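Local coordinates for protein putative TRAP PERIPLASMIC SOLUTE BINDING PROTEIN (Haemophilus influenzae, PDB 4PBQ) that binds L-gulonate and probably serves as the periplasmic solute-binding component of a TRAP transporter, delivering its ligand to the membrane permease, at residues Leu91-Val96 with Tyr134-Leu139. Sequence-based numbering, arbitrary orientation.
With 2UF (L-gulonate), chain D.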
loop_
_atom_site.group_PDB
_atom_site.type_symbol
_atom_site.label_atom_id
_atom_site.label_comp_id
_atom_site.label_asym_id
_atom_site.label_seq_id
_atom_site.Cartn_x
_atom_site.Cartn_y
_atom_site.Cartn_z
ATOM N N LEU A 91 0.754 -5.175 -1.500
ATOM C CA LEU A 91 1.279 -6.047 -2.545
ATOM C C LEU A 91 1.890 -7.347 -1.991
ATOM O O LEU A 91 2.822 -7.892 -2.572
ATOM C CB LEU A 91 2.371 -5.287 -3.336
ATOM C CG LEU A 91 1.995 -3.885 -3.845
ATOM C CD1 LEU A 91 3.078 -3.292 -4.755
ATOM C CD2 LEU A 91 0.683 -3.916 -4.594
ATOM N N LEU A 92 1.372 -7.850 -0.877
ATOM C CA LEU A 92 1.989 -8.999 -0.215
ATOM C C LEU A 92 1.941 -10.277 -1.055
ATOM O O LEU A 92 2.766 -11.175 -0.841
ATOM C CB LEU A 92 1.369 -9.246 1.152
ATOM C CG LEU A 92 1.450 -8.137 2.190
ATOM C CD1 LEU A 92 0.914 -8.642 3.487
ATOM C CD2 LEU A 92 2.893 -7.607 2.331
ATOM N N LEU A 93 1.022 -10.351 -2.016
ATOM C CA LEU A 93 0.978 -11.477 -2.938
ATOM C C LEU A 93 2.278 -11.581 -3.734
ATOM O O LEU A 93 2.542 -12.611 -4.368
ATOM C CB LEU A 93 -0.211 -11.365 -3.886
ATOM C CG LEU A 93 -0.467 -12.617 -4.728
ATOM C CD1 LEU A 93 -0.770 -13.789 -3.846
ATOM C CD2 LEU A 93 -1.648 -12.351 -5.674
ATOM N N GLN A 94 3.130 -10.561 -3.665
ATOM C CA GLN A 94 4.443 -10.655 -4.306
ATOM C C GLN A 94 5.262 -11.839 -3.777
ATOM O O GLN A 94 6.201 -12.289 -4.446
ATOM C CB GLN A 94 5.242 -9.364 -4.148
ATOM C CG GLN A 94 5.748 -9.103 -2.721
ATOM C CD GLN A 94 7.095 -9.754 -2.435
ATOM O OE1 GLN A 94 8.022 -9.685 -3.243
ATOM N NE2 GLN A 94 7.213 -10.378 -1.270
ATOM N N ASN A 95 4.936 -12.343 -2.587
ATOM C CA ASN A 95 5.671 -13.526 -2.069
ATOM C C ASN A 95 5.287 -14.823 -2.788
ATOM O O ASN A 95 5.956 -15.854 -2.643
ATOM C CB ASN A 95 5.582 -13.672 -0.514
ATOM C CG ASN A 95 4.176 -13.985 -0.003
ATOM O OD1 ASN A 95 3.317 -14.458 -0.737
ATOM N ND2 ASN A 95 3.944 -13.721 1.283
ATOM N N VAL A 96 4.221 -14.768 -3.578
ATOM C CA VAL A 96 3.814 -15.878 -4.428
ATOM C C VAL A 96 4.334 -15.671 -5.849
ATOM O O VAL A 96 4.793 -16.614 -6.487
ATOM C CB VAL A 96 2.279 -16.049 -4.433
ATOM C CG1 VAL A 96 1.840 -17.101 -5.462
ATOM C CG2 VAL A 96 1.814 -16.425 -3.041
ATOM N N TYR A 134 -4.052 -16.721 -9.368
ATOM C CA TYR A 134 -3.907 -17.025 -7.941
ATOM C C TYR A 134 -5.206 -16.816 -7.175
ATOM O O TYR A 134 -5.204 -16.733 -5.936
ATOM C CB TYR A 134 -2.788 -16.168 -7.345
ATOM C CG TYR A 134 -1.510 -16.352 -8.117
ATOM C CD1 TYR A 134 -0.736 -17.486 -7.937
ATOM C CD2 TYR A 134 -1.105 -15.426 -9.060
ATOM C CE1 TYR A 134 0.426 -17.680 -8.671
ATOM C CE2 TYR A 134 0.042 -15.607 -9.786
ATOM C CZ TYR A 134 0.811 -16.741 -9.586
ATOM O OH TYR A 134 1.979 -16.941 -10.319
ATOM N N GLY A 135 -6.312 -16.677 -7.900
ATOM C CA GLY A 135 -7.624 -16.674 -7.274
ATOM C C GLY A 135 -8.182 -15.295 -6.947
ATOM O O GLY A 135 -9.165 -15.178 -6.208
ATOM N N ILE A 136 -7.594 -14.255 -7.505
ATOM C CA ILE A 136 -8.019 -12.909 -7.127
ATOM C C ILE A 136 -8.352 -12.089 -8.359
ATOM O O ILE A 136 -7.574 -12.048 -9.318
ATOM C CB ILE A 136 -6.940 -12.200 -6.274
ATOM C CG1 ILE A 136 -6.755 -12.899 -4.933
ATOM C CG2 ILE A 136 -7.307 -10.741 -6.024
ATOM C CD1 ILE A 136 -5.589 -12.355 -4.079
ATOM N N LYS A 137 -9.507 -11.419 -8.315
ATOM C CA LYS A 137 -9.867 -10.437 -9.327
ATOM C C LYS A 137 -9.580 -9.024 -8.818
ATOM O O LYS A 137 -10.113 -8.581 -7.793
ATOM C CB LYS A 137 -11.343 -10.576 -9.687
ATOM C CG LYS A 137 -11.890 -9.451 -10.540
ATOM C CD LYS A 137 -11.363 -9.501 -11.975
ATOM C CE LYS A 137 -11.976 -8.333 -12.763
ATOM N NZ LYS A 137 -11.629 -8.431 -14.204
ATOM N N LEU A 138 -8.730 -8.297 -9.541
ATOM C CA LEU A 138 -8.433 -6.913 -9.179
ATOM C C LEU A 138 -9.464 -5.973 -9.760
ATOM O O LEU A 138 -9.733 -6.029 -10.954
ATOM C CB LEU A 138 -7.060 -6.499 -9.701
ATOM C CG LEU A 138 -6.630 -5.090 -9.260
ATOM C CD1 LEU A 138 -6.450 -4.929 -7.790
ATOM C CD2 LEU A 138 -5.361 -4.694 -9.984
ATOM N N LEU A 139 -10.060 -5.132 -8.912
ATOM C CA LEU A 139 -11.064 -4.161 -9.355
ATOM C C LEU A 139 -10.542 -2.731 -9.456
ATOM O O LEU A 139 -11.045 -1.962 -10.276
ATOM C CB LEU A 139 -12.278 -4.179 -8.420
ATOM C CG LEU A 139 -13.073 -5.487 -8.410
ATOM C CD1 LEU A 139 -14.201 -5.412 -7.380
ATOM C CD2 LEU A 139 -13.596 -5.775 -9.810
HETATM O O6A 2UF D . 2.080 -3.369 7.038
HETATM C C6 2UF D . 2.511 -2.464 6.311
HETATM O O6B 2UF D . 3.428 -1.681 6.600
HETATM C C5 2UF D . 1.802 -2.269 4.954
HETATM O O5 2UF D . 1.916 -0.914 4.580
HETATM C C4 2UF D . 2.437 -3.165 3.868
HETATM O O4 2UF D . 2.212 -4.549 4.185
HETATM C C3 2UF D . 1.843 -2.814 2.487
HETATM O O3 2UF D . 0.374 -2.789 2.494
HETATM C C2 2UF D . 2.308 -3.806 1.407
HETATM O O2 2UF D . 1.989 -3.178 0.180
HETATM C C1 2UF D . 3.853 -4.017 1.436
HETATM O O1 2UF D . 4.201 -4.820 0.297
HETATM O O HOH W 1 5.118 -17.893 -9.163
#
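Leu93 and Val96 pack against Tyr134 and Ile136 in a small apolar contact between a 3-10 turn and the residue that follows it, in the loop after strand 86-89, and the loop that leads into strand 136-151 with the first residue of that strand, the long strand of the mixed sheet in this two-lobed solute-binding fold. No direct hydrogen bond links Leu91-Val96 to Tyr134-Leu139, and the buried surface is modest, 173 Å². Leu93 carries the inner half through one methyl: its CD2 lies 4.3 Å from CB of Tyr134 and equally 4.3 Å from CD1 of Ile136, thus touching the base of the tyrosine and the end of the isoleucine. CG of Leu93 stands anti to the backbone N (chi1 -170°), which extends the branch toward the strand. Phe100 also touches Leu93, while Leu79 and Arg80 of helix 72-81 pack on Ile136, tying the turn, helix and strand together. Toward the surface, the side chains of Val96 and Tyr134 run past one another, pointing opposite ways, and CG1 of Val96 meets the CD1-CE1 side of the ring obliquely, 3.6 Å from CE1. The ring's polar end is held by Asp97, whose OD2 is hydrogen-bonded to the hydroxyl, and Arg80 NE bonds to Tyr134 O. The leading end of the turn faces the sugar-acid pocket: Leu91 N donates to O2 of L-gulonate over 2.9 Å (N-H...O 158°), and CD2 of Leu92 approaches ligand O4. Inside the turn, Val96 N bonds to Leu93 O at 2.8 Å, closing the one-turn spacing that brings both side chains toward Tyr134. A water donates to Val96 O at 3.0 Å and, weakly, to Tyr134 OH at 3.5 Å.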